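Local coordinates for universal stress protein (Archaeoglobus fulgidus, PDB 6HCD) that is of unknown function but belongs to the universal stress protein A family, whose members are linked to survival of stress, at residues 44-49 and 85-90; 97-102 and 106-111; 124-129 and 133-138. All coordinates share one frame; numbering follows the deposited sequence.

Contact 1: 44-49 and 85-90; sequences FAAEEA and SIIRKE
The backbone N of E90, the residue whose CB rests on A46, is shared between two carbonyls at a helix end: it donates to I86 O at 3.0 Å and, weakly, to I87 O. E90 is the first residue past helix 70-89 to leave helical angles. Its CB faces helix 36-52 and meets A46 CB at 3.5 Å, methyl against methylene. From there the chain bends at chi2 (-67°), and the carboxylate goes to its neighbour K89 instead of to A46: K89 NZ forms a salt bridge with E90 OE2 at 3.0 Å, on the lone pair pointing away from the other oxygen. The second arm on A46 is I87. Its CG1 lies beside the backbone N, and a further turn at chi2 (-58°) swings the terminal methyl across the gap, so that I87 CD1 stands 4.0 Å from A46 CB. The single A46 methyl thus meets both an isoleucine tip and a glutamate CB, and its small size is consistent with the close approach of the A46 and I87 CA atoms, 5.5 Å. These are two of the helices that flank the mostly parallel sheet of the Rossmann-like universal stress protein fold, and they meet on one side of it. A45, just before A46, turns to I27 and V29 of the sheet, while A92 in the following loop packs on both A46 and I87. R50 ties the two elements once more through E90 O. On another side of helix 36-52, E47 and E48 form salt bridges with R52 of the second subunit.

Contact 2: 97-102 and 106-111; sequences HLLVRG and PDDIVD
R101 and D108 meet in a salt bridge in which one carboxylate oxygen takes two N-H groups of the guanidinium. R101 NE reaches D108 OD1 at 2.7 Å, on the syn lone pair, and OD1 lies in the guanidinium plane. R101 NH2 adds a weak bond to the same oxygen at 3.1 Å and another weak one to the backbone D108 O. The carboxylate is turned 32° from the guanidinium. R101 gets there with CG beside its backbone N (chi1 -51°) and a bend at chi3 that turns the guanidinium back beside L99, its NE edge to the D108 carboxylate; D108 answers from an unusual chi1 of -144°. Its other oxygen, OD2, is held by S61 OG and by a water that accepts from R101 N at 2.8 Å and probably donates to OD2. L99 closes the inner side: L99 CB comes within 3.3 Å of D108 OD2, and its CD2 lies above one face of the guanidinium, toward the rim. R101 NH1 forms a salt bridge with E115, giving R101 a second acidic partner, and D111 pairs with K103. The contact binds the C-terminal end of strand 94-100 to helix 105-115, at the start of the crossover leading to strand 120-128. L99 bonds through its backbone to H60 and L62 of strand 56-62, L98 packs on helix 70-89, and I109 leans on V139 of helix 138-146.

Contact 3: 124-129 and 133-138; sequences GIRKRS and KLIFGS
K127 and I135 form the hydrogen-bonded antiparallel pair of a short hairpin, I135 N donating to K127 O at 2.9 Å. Its tight part is the backbone. R126 N runs almost straight to F136 O at 3.0 Å, approaching from above the carbonyl plane, whereas S129 N meets K133 O at 2.8 Å in the plane of the K133 carbonyl. K127 itself makes a classic gamma turn, R128 N bonding to R126 O across its positive phi (73°). At the loop end S129 OG, turned between its backbone N and carbonyl carbon (chi1 78°), accepts from K133 N at 3.0 Å and also bonds T131 OG1. With an alanine here, K133 N and T131 OG1 would probably both lose this hydroxyl partner, and the hairpin end is likely to be freer to move. At the inner end I125 CD1 touches the edge of the F136 ring, both side chains pack on helix 138-146, and F136 stacks on F136 of the second subunit.

The solvent side is looser and made of long charged chains laid on aliphatic tips. I135 CD1 sits over the centre of the R126 guanidinium, 3.6 Å from R126 CZ; L134 CD2 covers that of R128 in the same way, while R128 NH1 bonds G132 O. G137, at the N-cap position of helix 138-146, has no CB to collide with R126 CG. An unidentified, probably adventitious molecule bonds G124 O. Chemically, the contact is backbone bonds flanked by basic chains. G124, K127 and G137-S138 follow the spacing (glycine, two residues, glycine, nine residues, glycine-serine) of the nucleotide-binding motif of ATP-binding relatives, but a lysine holds the second glycine position, so nucleotide binding, though conceivable from family and spacing, remains uncertain.

How the contacts relate
Contact 1 is buried and apolar, two helices on one side of the sheet meeting where an alanine methyl packs on an isoleucine methyl and a glutamate CB. Contact 2, partly buried and on the opposite side of the chain's centre, joins strand to helix with a salt bridge and a water. Contact 3 lies at the surface and depends on backbone bonds, its arginines laid over aliphatic groups. No two contacts hold the same element, but helix 70-89 leads into strand 94-100, and helix 105-115 into strand 120-128, so they follow one another in series. Contacts 2 and 3 reach the same sheet, their nearest atoms about 5 Å apart; contacts 1 and 3 both touch the second subunit.

Contact 1: 44-49 and 85-90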
ATOM      1  N   PHE A  44       4.905  -2.065  11.173  1.00 12.86           N
ATOM      2  CA  PHE A  44       5.141  -1.150  10.036  1.00 12.84           C
ATOM      3  C   PHE A  44       4.369   0.162  10.243  1.00 13.00           C
ATOM      4  O   PHE A  44       4.910   1.237  10.007  1.00 14.51           O
ATOM      5  CB  PHE A  44       4.750  -1.772   8.693  1.00 13.42           C
ATOM      6  CG  PHE A  44       5.304  -1.013   7.514  1.00 13.01           C
ATOM      7  CD1 PHE A  44       4.627   0.078   6.992  1.00 13.17           C
ATOM      8  CD2 PHE A  44       6.520  -1.366   6.955  1.00 15.19           C
ATOM      9  CE1 PHE A  44       5.140   0.770   5.909  1.00 13.39           C
ATOM     10  CE2 PHE A  44       7.026  -0.677   5.863  1.00 19.09           C
ATOM     11  CZ  PHE A  44       6.334   0.392   5.346  1.00 15.97           C
ATOM     12  N   ALA A  45       3.103   0.045  10.667  1.00 11.90           N
ATOM     13  CA  ALA A  45       2.248   1.184  10.969  1.00 12.14           C
ATOM     14  C   ALA A  45       2.877   2.080  12.049  1.00 13.23           C
ATOM     15  O   ALA A  45       2.854   3.304  11.922  1.00 12.86           O
ATOM     16  CB  ALA A  45       0.876   0.703  11.367  1.00 11.08           C
ATOM     17  N   ALA A  46       3.412   1.475  13.112  1.00 11.75           N
ATOM     18  CA  ALA A  46       4.056   2.207  14.213  1.00 13.31           C
ATOM     19  C   ALA A  46       5.271   2.982  13.703  1.00 14.68           C
ATOM     20  O   ALA A  46       5.504   4.112  14.142  1.00 14.50           O
ATOM     21  CB  ALA A  46       4.464   1.272  15.339  1.00 12.96           C
ATOM     22  N   GLU A  47       6.047   2.376  12.798  1.00 12.89           N
ATOM     23  CA  GLU A  47       7.228   3.019  12.256  1.00 14.65           C
ATOM     24  C   GLU A  47       6.799   4.232  11.416  1.00 13.12           C
ATOM     25  O   GLU A  47       7.391   5.303  11.540  1.00 12.93           O
ATOM     26  CB  GLU A  47       8.056   1.992  11.482  1.00 18.39           C
ATOM     27  CG  GLU A  47       9.251   2.568  10.751  1.00 18.57           C
ATOM     28  CD  GLU A  47      10.018   1.562   9.908  1.00 27.05           C
ATOM     29  OE1 GLU A  47       9.437   0.898   8.998  1.00 32.32           O
ATOM     30  OE2 GLU A  47      11.202   1.457  10.150  1.00 34.15           O
ATOM     31  N   GLU A  48       5.762   4.072  10.585  1.00 13.18           N
ATOM     32  CA  GLU A  48       5.211   5.184   9.804  1.00 15.84           C
ATOM     33  C   GLU A  48       4.807   6.336  10.746  1.00 14.29           C
ATOM     34  O   GLU A  48       5.091   7.504  10.488  1.00 14.72           O
ATOM     35  CB  GLU A  48       3.997   4.708   9.000  1.00 13.01           C
ATOM     36  CG  GLU A  48       4.351   3.937   7.754  1.00 15.88           C
ATOM     37  CD  GLU A  48       4.714   4.791   6.555  1.00 18.52           C
ATOM     38  OE1 GLU A  48       4.518   6.004   6.625  1.00 19.53           O
ATOM     39  OE2 GLU A  48       5.224   4.234   5.575  1.00 16.37           O
ATOM     40  N   ALA A  49       4.141   5.987  11.849  1.00 17.17           N
ATOM     41  CA  ALA A  49       3.607   6.947  12.814  1.00 20.12           C
ATOM     42  C   ALA A  49       4.754   7.673  13.535  1.00 19.38           C
ATOM     43  O   ALA A  49       4.686   8.885  13.713  1.00 20.05           O
ATOM     44  CB  ALA A  49       2.711   6.231  13.798  1.00 20.04           C
ATOM     45  N   SER A  85      -1.261  -2.138  22.337  1.00 17.29           N
ATOM     46  CA  SER A  85      -0.101  -2.422  23.174  1.00 15.68           C
ATOM     47  C   SER A  85       1.144  -2.602  22.289  1.00 15.32           C
ATOM     48  O   SER A  85       2.215  -2.124  22.622  1.00 21.20           O
ATOM     49  CB  SER A  85      -0.363  -3.586  24.122  1.00 16.40           C
ATOM     50  OG  SER A  85      -0.157  -4.838  23.490  1.00 16.49           O
ATOM     51  N   ILE A  86       0.994  -3.244  21.129  1.00 15.50           N
ATOM     52  CA  ILE A  86       2.097  -3.415  20.173  1.00 16.51           C
ATOM     53  C   ILE A  86       2.571  -2.034  19.681  1.00 13.75           C
ATOM     54  O   ILE A  86       3.760  -1.755  19.633  1.00 14.85           O
ATOM     55  CB  ILE A  86       1.689  -4.340  19.004  1.00 15.10           C
ATOM     56  CG1 ILE A  86       1.397  -5.778  19.458  1.00 23.38           C
ATOM     57  CG2 ILE A  86       2.727  -4.312  17.903  1.00 14.79           C
ATOM     58  CD1 ILE A  86       2.588  -6.533  19.965  1.00 49.00           C
ATOM     59  N   ILE A  87       1.624  -1.166  19.328  1.00 14.69           N
ATOM     60  CA  ILE A  87       1.924   0.182  18.816  1.00 14.38           C
ATOM     61  C   ILE A  87       2.769   0.939  19.850  1.00 17.55           C
ATOM     62  O   ILE A  87       3.766   1.561  19.508  1.00 18.13           O
ATOM     63  CB  ILE A  87       0.625   0.922  18.461  1.00 13.67           C
ATOM     64  CG1 ILE A  87      -0.111   0.249  17.296  1.00 14.58           C
ATOM     65  CG2 ILE A  87       0.890   2.377  18.158  1.00 17.32           C
ATOM     66  CD1 ILE A  87       0.708   0.141  16.016  1.00 17.44           C
ATOM     67  N   ARG A  88       2.346   0.892  21.113  1.00 21.99           N
ATOM     68  CA  ARG A  88       3.004   1.620  22.204  1.00 23.52           C
ATOM     69  C   ARG A  88       4.395   1.034  22.474  1.00 27.31           C
ATOM     70  O   ARG A  88       5.352   1.786  22.663  1.00 20.64           O
ATOM     71  CB  ARG A  88       2.124   1.591  23.459  1.00 23.66           C
ATOM     72  CG  ARG A  88       0.867   2.442  23.364  1.00 26.06           C
ATOM     73  CD  ARG A  88      -0.030   2.185  24.559  1.00 38.15           C
ATOM     74  NE  ARG A  88      -1.307   2.864  24.516  1.00 39.54           N
ATOM     75  CZ  ARG A  88      -2.227   2.733  25.454  1.00 37.32           C
ATOM     76  NH1 ARG A  88      -3.448   3.192  25.248  1.00 71.58           N
ATOM     77  NH2 ARG A  88      -1.930   2.116  26.589  1.00 36.26           N
ATOM     78  N   LYS A  89       4.514  -0.300  22.470  1.00 19.65           N
ATOM     79  CA  LYS A  89       5.803  -0.968  22.630  1.00 20.30           C
ATOM     80  C   LYS A  89       6.774  -0.530  21.519  1.00 24.31           C
ATOM     81  O   LYS A  89       7.972  -0.433  21.752  1.00 22.54           O
ATOM     82  CB  LYS A  89       5.614  -2.489  22.652  1.00 24.07           C
ATOM     83  CG  LYS A  89       6.877  -3.309  22.893  1.00 40.40           C
ATOM     84  CD  LYS A  89       7.462  -3.930  21.635  1.00 47.97           C
ATOM     85  CE  LYS A  89       6.830  -5.254  21.265  1.00 53.62           C
ATOM     86  NZ  LYS A  89       6.932  -5.511  19.810  1.00 51.33           N
ATOM     87  N   GLU A  90       6.257  -0.254  20.316  1.00 18.58           N
ATOM     88  CA  GLU A  90       7.079   0.196  19.180  1.00 20.84           C
ATOM     89  C   GLU A  90       7.306   1.719  19.211  1.00 26.95           C
ATOM     90  O   GLU A  90       7.819   2.287  18.238  1.00 27.15           O
ATOM     91  CB  GLU A  90       6.424  -0.231  17.861  1.00 22.40           C
ATOM     92  CG  GLU A  90       6.450  -1.737  17.650  1.00 20.64           C
ATOM     93  CD  GLU A  90       7.844  -2.316  17.451  1.00 18.35           C
ATOM     94  OE1 GLU A  90       8.604  -1.718  16.670  1.00 28.91           O
ATOM     95  OE2 GLU A  90       8.163  -3.358  18.074  1.00 31.50           O
TER

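Contact 2: 97-102 and 106-111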
ATOM      1  N   HIS A  97     -10.322   1.740  17.832  1.00 12.27           N
ATOM      2  CA  HIS A  97     -11.570   2.153  17.220  1.00 14.23           C
ATOM      3  C   HIS A  97     -12.324   0.928  16.697  1.00 15.18           C
ATOM      4  O   HIS A  97     -12.114   0.467  15.567  1.00 13.11           O
ATOM      5  CB  HIS A  97     -11.294   3.168  16.107  1.00 17.31           C
ATOM      6  CG  HIS A  97     -10.783   4.469  16.617  1.00 15.56           C
ATOM      7  ND1 HIS A  97     -11.621   5.526  16.916  1.00 20.38           N
ATOM      8  CD2 HIS A  97      -9.529   4.878  16.913  1.00 17.34           C
ATOM      9  CE1 HIS A  97     -10.899   6.541  17.349  1.00 24.74           C
ATOM     10  NE2 HIS A  97      -9.613   6.161  17.383  1.00 33.42           N
ATOM     11  N   LEU A  98     -13.178   0.364  17.547  1.00 13.55           N
ATOM     12  CA  LEU A  98     -14.065  -0.726  17.131  1.00 13.87           C
ATOM     13  C   LEU A  98     -15.189  -0.111  16.313  1.00 13.26           C
ATOM     14  O   LEU A  98     -15.779   0.870  16.755  1.00 14.97           O
ATOM     15  CB  LEU A  98     -14.617  -1.437  18.374  1.00 17.58           C
ATOM     16  CG  LEU A  98     -15.593  -2.580  18.100  1.00 17.55           C
ATOM     17  CD1 LEU A  98     -14.893  -3.725  17.391  1.00 17.54           C
ATOM     18  CD2 LEU A  98     -16.242  -3.050  19.389  1.00 22.69           C
ATOM     19  N   LEU A  99     -15.467  -0.685  15.139  1.00 14.74           N
ATOM     20  CA  LEU A  99     -16.512  -0.178  14.251  1.00 19.78           C
ATOM     21  C   LEU A  99     -17.625  -1.223  14.123  1.00 18.00           C
ATOM     22  O   LEU A  99     -17.439  -2.291  13.545  1.00 17.76           O
ATOM     23  CB  LEU A  99     -15.918   0.156  12.880  1.00 17.40           C
ATOM     24  CG  LEU A  99     -14.723   1.108  12.869  1.00 20.72           C
ATOM     25  CD1 LEU A  99     -14.160   1.249  11.468  1.00 19.04           C
ATOM     26  CD2 LEU A  99     -15.091   2.466  13.449  1.00 21.15           C
ATOM     27  N   VAL A 100     -18.802  -0.880  14.655  1.00 17.97           N
ATOM     28  CA  VAL A 100     -20.007  -1.659  14.471  1.00 15.86           C
ATOM     29  C   VAL A 100     -21.067  -0.696  13.930  1.00 15.88           C
ATOM     30  O   VAL A 100     -21.718   0.005  14.683  1.00 16.65           O
ATOM     31  CB  VAL A 100     -20.434  -2.358  15.775  1.00 17.82           C
ATOM     32  CG1 VAL A 100     -21.605  -3.283  15.541  1.00 22.02           C
ATOM     33  CG2 VAL A 100     -19.285  -3.135  16.396  1.00 20.40           C
ATOM     34  N   ARG A 101     -21.161  -0.626  12.601  1.00 17.86           N
ATOM     35  CA  ARG A 101     -21.803   0.481  11.896  1.00 26.11           C
ATOM     36  C   ARG A 101     -22.718  -0.028  10.770  1.00 32.27           C
ATOM     37  O   ARG A 101     -23.149   0.758   9.914  1.00 21.21           O
ATOM     38  CB  ARG A 101     -20.717   1.391  11.303  1.00 20.90           C
ATOM     39  CG  ARG A 101     -19.658   1.829  12.299  1.00 28.82           C
ATOM     40  CD  ARG A 101     -19.051   3.179  11.970  1.00 28.26           C
ATOM     41  NE  ARG A 101     -18.279   3.171  10.739  1.00 19.34           N
ATOM     42  CZ  ARG A 101     -17.578   4.205  10.281  1.00 30.03           C
ATOM     43  NH1 ARG A 101     -17.680   5.375  10.891  1.00 18.75           N
ATOM     44  NH2 ARG A 101     -16.786   4.060   9.222  1.00 18.29           N
ATOM     45  N   GLY A 102     -23.021  -1.330  10.772  1.00 19.68           N
ATOM     46  CA  GLY A 102     -23.894  -1.944   9.774  1.00 25.96           C
ATOM     47  C   GLY A 102     -23.285  -1.995   8.381  1.00 27.06           C
ATOM     48  O   GLY A 102     -24.010  -2.090   7.417  1.00 23.72           O
ATOM     49  N   PRO A 106     -14.572  -3.819   4.412  1.00 20.00           N
ATOM     50  CA  PRO A 106     -13.812  -2.957   3.513  1.00 18.83           C
ATOM     51  C   PRO A 106     -14.408  -1.542   3.425  1.00 19.63           C
ATOM     52  O   PRO A 106     -13.679  -0.563   3.504  1.00 14.92           O
ATOM     53  CB  PRO A 106     -13.855  -3.656   2.140  1.00 19.81           C
ATOM     54  CG  PRO A 106     -14.363  -5.058   2.426  1.00 27.22           C
ATOM     55  CD  PRO A 106     -15.141  -4.982   3.714  1.00 21.71           C
ATOM     56  N   ASP A 107     -15.724  -1.448   3.248  1.00 20.19           N
ATOM     57  CA  ASP A 107     -16.401  -0.132   3.163  1.00 19.79           C
ATOM     58  C   ASP A 107     -16.224   0.635   4.481  1.00 18.46           C
ATOM     59  O   ASP A 107     -16.042   1.850   4.489  1.00 16.43           O
ATOM     60  CB  ASP A 107     -17.899  -0.271   2.889  1.00 21.69           C
ATOM     61  CG  ASP A 107     -18.232  -0.810   1.517  1.00 30.97           C
ATOM     62  OD1 ASP A 107     -17.754  -0.227   0.542  1.00 39.76           O
ATOM     63  OD2 ASP A 107     -18.970  -1.799   1.446  1.00 46.28           O
ATOM     64  N   ASP A 108     -16.301  -0.103   5.596  1.00 14.90           N
ATOM     65  CA  ASP A 108     -16.196   0.455   6.917  1.00 17.22           C
ATOM     66  C   ASP A 108     -14.808   1.077   7.120  1.00 18.99           C
ATOM     67  O   ASP A 108     -14.692   2.196   7.620  1.00 14.50           O
ATOM     68  CB  ASP A 108     -16.472  -0.623   7.969  1.00 17.69           C
ATOM     69  CG  ASP A 108     -17.204  -0.129   9.201  1.00 21.12           C
ATOM     70  OD1 ASP A 108     -17.574   1.039   9.232  1.00 19.03           O
ATOM     71  OD2 ASP A 108     -17.416  -0.941  10.112  1.00 21.46           O
ATOM     72  N   ILE A 109     -13.762   0.327   6.757  1.00 13.48           N
ATOM     73  CA  ILE A 109     -12.370   0.752   6.916  1.00 13.27           C
ATOM     74  C   ILE A 109     -12.126   1.982   6.028  1.00 12.91           C
ATOM     75  O   ILE A 109     -11.523   2.954   6.461  1.00 11.39           O
ATOM     76  CB  ILE A 109     -11.418  -0.423   6.592  1.00 14.09           C
ATOM     77  CG1 ILE A 109     -11.494  -1.519   7.666  1.00 14.80           C
ATOM     78  CG2 ILE A 109      -9.994   0.057   6.392  1.00 15.95           C
ATOM     79  CD1 ILE A 109     -11.050  -2.885   7.198  1.00 15.87           C
ATOM     80  N   VAL A 110     -12.584   1.909   4.780  1.00 12.47           N
ATOM     81  CA  VAL A 110     -12.353   2.965   3.788  1.00 17.95           C
ATOM     82  C   VAL A 110     -13.052   4.259   4.235  1.00 14.29           C
ATOM     83  O   VAL A 110     -12.463   5.351   4.194  1.00 16.50           O
ATOM     84  CB  VAL A 110     -12.805   2.480   2.392  1.00 18.61           C
ATOM     85  CG1 VAL A 110     -13.187   3.613   1.456  1.00 28.20           C
ATOM     86  CG2 VAL A 110     -11.747   1.564   1.764  1.00 19.16           C
ATOM     87  N   ASP A 111     -14.300   4.138   4.698  1.00 15.59           N
ATOM     88  CA  ASP A 111     -15.065   5.301   5.147  1.00 15.34           C
ATOM     89  C   ASP A 111     -14.429   5.901   6.408  1.00 14.12           C
ATOM     90  O   ASP A 111     -14.318   7.103   6.521  1.00 13.12           O
ATOM     91  CB  ASP A 111     -16.531   4.937   5.389  1.00 22.15           C
ATOM     92  CG  ASP A 111     -17.294   4.649   4.111  1.00 24.15           C
ATOM     93  OD1 ASP A 111     -16.755   4.936   3.020  1.00 24.48           O
ATOM     94  OD2 ASP A 111     -18.406   4.121   4.223  1.00 26.91           O
TER
HETATM   95  O   HOH W   1     -19.872  -2.018  10.511  1.00 12.84           O

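Contact 3: 124-129 and 133-138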
ATOM      1  N   GLY A 124      -2.946  -5.960   6.213  1.00 11.59           N
ATOM      2  CA  GLY A 124      -2.288  -7.220   5.925  1.00 12.45           C
ATOM      3  C   GLY A 124      -2.889  -7.903   4.701  1.00 12.96           C
ATOM      4  O   GLY A 124      -4.080  -7.810   4.426  1.00 15.12           O
ATOM      5  N   ILE A 125      -2.021  -8.566   3.948  1.00 15.92           N
ATOM      6  CA  ILE A 125      -2.325  -9.304   2.726  1.00 20.21           C
ATOM      7  C   ILE A 125      -2.016 -10.775   2.991  1.00 19.01           C
ATOM      8  O   ILE A 125      -0.936 -11.061   3.445  1.00 20.95           O
ATOM      9  CB  ILE A 125      -1.416  -8.825   1.571  1.00 30.30           C
ATOM     10  CG1 ILE A 125      -1.544  -7.332   1.297  1.00 42.77           C
ATOM     11  CG2 ILE A 125      -1.631  -9.639   0.308  1.00 41.38           C
ATOM     12  CD1 ILE A 125      -2.939  -6.883   1.109  1.00 20.08           C
ATOM     13  N   ARG A 126      -2.926 -11.661   2.573  1.00 22.77           N
ATOM     14  CA  ARG A 126      -2.854 -13.079   2.897  1.00 36.03           C
ATOM     15  C   ARG A 126      -1.765 -13.755   2.060  1.00 26.26           C
ATOM     16  O   ARG A 126      -1.156 -14.742   2.496  1.00 40.04           O
ATOM     17  CB  ARG A 126      -4.219 -13.734   2.674  1.00 28.21           C
ATOM     18  CG  ARG A 126      -5.201 -13.544   3.819  1.00 49.20           C
ATOM     19  CD  ARG A 126      -6.344 -14.547   3.780  1.00 43.92           C
ATOM     20  NE  ARG A 126      -5.889 -15.939   3.743  1.00 68.06           N
ATOM     21  CZ  ARG A 126      -6.608 -16.963   3.294  1.00 31.97           C
ATOM     22  NH1 ARG A 126      -7.858 -16.774   2.913  1.00 30.12           N
ATOM     23  NH2 ARG A 126      -6.071 -18.169   3.218  1.00 41.29           N
ATOM     24  N   LYS A 127      -1.556 -13.228   0.851  1.00 25.56           N
ATOM     25  CA  LYS A 127      -0.501 -13.656  -0.074  1.00 25.62           C
ATOM     26  C   LYS A 127      -0.804 -15.027  -0.713  1.00 35.28           C
ATOM     27  O   LYS A 127      -0.899 -15.101  -1.939  1.00 19.32           O
ATOM     28  CB  LYS A 127       0.872 -13.650   0.605  1.00 33.15           C
ATOM     29  CG  LYS A 127       2.059 -13.761  -0.342  1.00 51.11           C
ATOM     30  CD  LYS A 127       2.377 -12.513  -1.124  1.00 78.61           C
ATOM     31  CE  LYS A 127       3.828 -12.451  -1.560  1.00 67.15           C
ATOM     32  NZ  LYS A 127       4.190 -13.575  -2.454  1.00 68.99           N
ATOM     33  N   ARG A 128      -0.891 -16.114   0.066  1.00 27.33           N
ATOM     34  CA  ARG A 128      -1.024 -17.460  -0.513  1.00 22.89           C
ATOM     35  C   ARG A 128      -2.240 -18.166   0.087  1.00 22.37           C
ATOM     36  O   ARG A 128      -2.506 -18.052   1.276  1.00 33.21           O
ATOM     37  CB  ARG A 128       0.242 -18.300  -0.288  1.00 28.24           C
ATOM     38  CG  ARG A 128       1.465 -17.751  -1.005  1.00 44.27           C
ATOM     39  CD  ARG A 128       2.136 -18.737  -1.929  1.00 49.39           C
ATOM     40  NE  ARG A 128       3.205 -18.099  -2.690  1.00 37.42           N
ATOM     41  CZ  ARG A 128       3.301 -18.095  -4.017  1.00 36.01           C
ATOM     42  NH1 ARG A 128       2.387 -18.699  -4.754  1.00 53.81           N
ATOM     43  NH2 ARG A 128       4.313 -17.486  -4.611  1.00 56.39           N
ATOM     44  N   SER A 129      -2.968 -18.902  -0.760  1.00 19.55           N
ATOM     45  CA  SER A 129      -4.046 -19.759  -0.323  1.00 19.71           C
ATOM     46  C   SER A 129      -3.452 -21.074   0.183  1.00 25.70           C
ATOM     47  O   SER A 129      -2.276 -21.363  -0.068  1.00 19.00           O
ATOM     48  CB  SER A 129      -5.035 -19.988  -1.449  1.00 20.52           C
ATOM     49  OG  SER A 129      -4.548 -20.939  -2.378  1.00 19.41           O
ATOM     50  N   LYS A 133      -2.186 -20.571  -4.238  1.00 26.59           N
ATOM     51  CA  LYS A 133      -2.680 -19.528  -5.157  1.00 34.51           C
ATOM     52  C   LYS A 133      -2.319 -18.158  -4.568  1.00 20.82           C
ATOM     53  O   LYS A 133      -2.340 -17.984  -3.346  1.00 26.64           O
ATOM     54  CB  LYS A 133      -4.197 -19.615  -5.371  1.00 40.88           C
ATOM     55  CG  LYS A 133      -4.741 -20.949  -5.873  1.00 44.88           C
ATOM     56  CD  LYS A 133      -4.191 -21.421  -7.211  1.00 44.26           C
ATOM     57  CE  LYS A 133      -4.069 -20.329  -8.250  1.00 58.51           C
ATOM     58  NZ  LYS A 133      -4.069 -20.890  -9.621  1.00 63.82           N
ATOM     59  N   LEU A 134      -1.994 -17.184  -5.437  1.00 20.45           N
ATOM     60  CA  LEU A 134      -1.716 -15.814  -4.994  1.00 18.19           C
ATOM     61  C   LEU A 134      -3.040 -15.092  -4.736  1.00 18.18           C
ATOM     62  O   LEU A 134      -3.814 -14.867  -5.667  1.00 17.58           O
ATOM     63  CB  LEU A 134      -0.884 -15.074  -6.050  1.00 20.47           C
ATOM     64  CG  LEU A 134       0.600 -15.446  -6.109  1.00 22.35           C
ATOM     65  CD1 LEU A 134       1.293 -14.727  -7.255  1.00 28.59           C
ATOM     66  CD2 LEU A 134       1.301 -15.140  -4.800  1.00 21.79           C
ATOM     67  N   ILE A 135      -3.278 -14.696  -3.475  1.00 18.89           N
ATOM     68  CA  ILE A 135      -4.548 -14.078  -3.080  1.00 20.34           C
ATOM     69  C   ILE A 135      -4.279 -12.833  -2.230  1.00 16.50           C
ATOM     70  O   ILE A 135      -3.265 -12.763  -1.513  1.00 14.85           O
ATOM     71  CB  ILE A 135      -5.422 -15.102  -2.324  1.00 29.12           C
ATOM     72  CG1 ILE A 135      -4.765 -15.601  -1.031  1.00 27.16           C
ATOM     73  CG2 ILE A 135      -5.785 -16.257  -3.247  1.00 21.78           C
ATOM     74  CD1 ILE A 135      -5.718 -16.339  -0.108  1.00 28.23           C
ATOM     75  N   PHE A 136      -5.202 -11.862  -2.285  1.00 16.45           N
ATOM     76  CA  PHE A 136      -5.185 -10.748  -1.353  1.00 14.27           C
ATOM     77  C   PHE A 136      -5.790 -11.120  -0.001  1.00 15.94           C
ATOM     78  O   PHE A 136      -5.303 -10.632   1.025  1.00 16.76           O
ATOM     79  CB  PHE A 136      -5.958  -9.531  -1.860  1.00 14.56           C
ATOM     80  CG  PHE A 136      -5.369  -8.875  -3.078  1.00 15.03           C
ATOM     81  CD1 PHE A 136      -4.388  -7.902  -2.961  1.00 18.29           C
ATOM     82  CD2 PHE A 136      -5.811  -9.224  -4.341  1.00 18.40           C
ATOM     83  CE1 PHE A 136      -3.863  -7.300  -4.094  1.00 27.10           C
ATOM     84  CE2 PHE A 136      -5.269  -8.633  -5.472  1.00 25.82           C
ATOM     85  CZ  PHE A 136      -4.309  -7.662  -5.343  1.00 31.22           C
ATOM     86  N   GLY A 137      -6.865 -11.913  -0.009  1.00 15.57           N
ATOM     87  CA  GLY A 137      -7.838 -11.917   1.103  1.00 17.24           C
ATOM     88  C   GLY A 137      -8.956 -10.925   0.823  1.00 19.32           C
ATOM     89  O   GLY A 137      -8.681  -9.852   0.293  1.00 16.78           O
ATOM     90  N   SER A 138     -10.207 -11.320   1.080  1.00 19.52           N
ATOM     91  CA  SER A 138     -11.360 -10.626   0.458  1.00 29.62           C
ATOM     92  C   SER A 138     -11.443  -9.182   0.965  1.00 17.23           C
ATOM     93  O   SER A 138     -11.741  -8.270   0.195  1.00 24.35           O
ATOM     94  CB  SER A 138     -12.656 -11.374   0.668  1.00 27.04           C
ATOM     95  OG  SER A 138     -12.948 -11.485   2.049  1.00 35.77           O
TER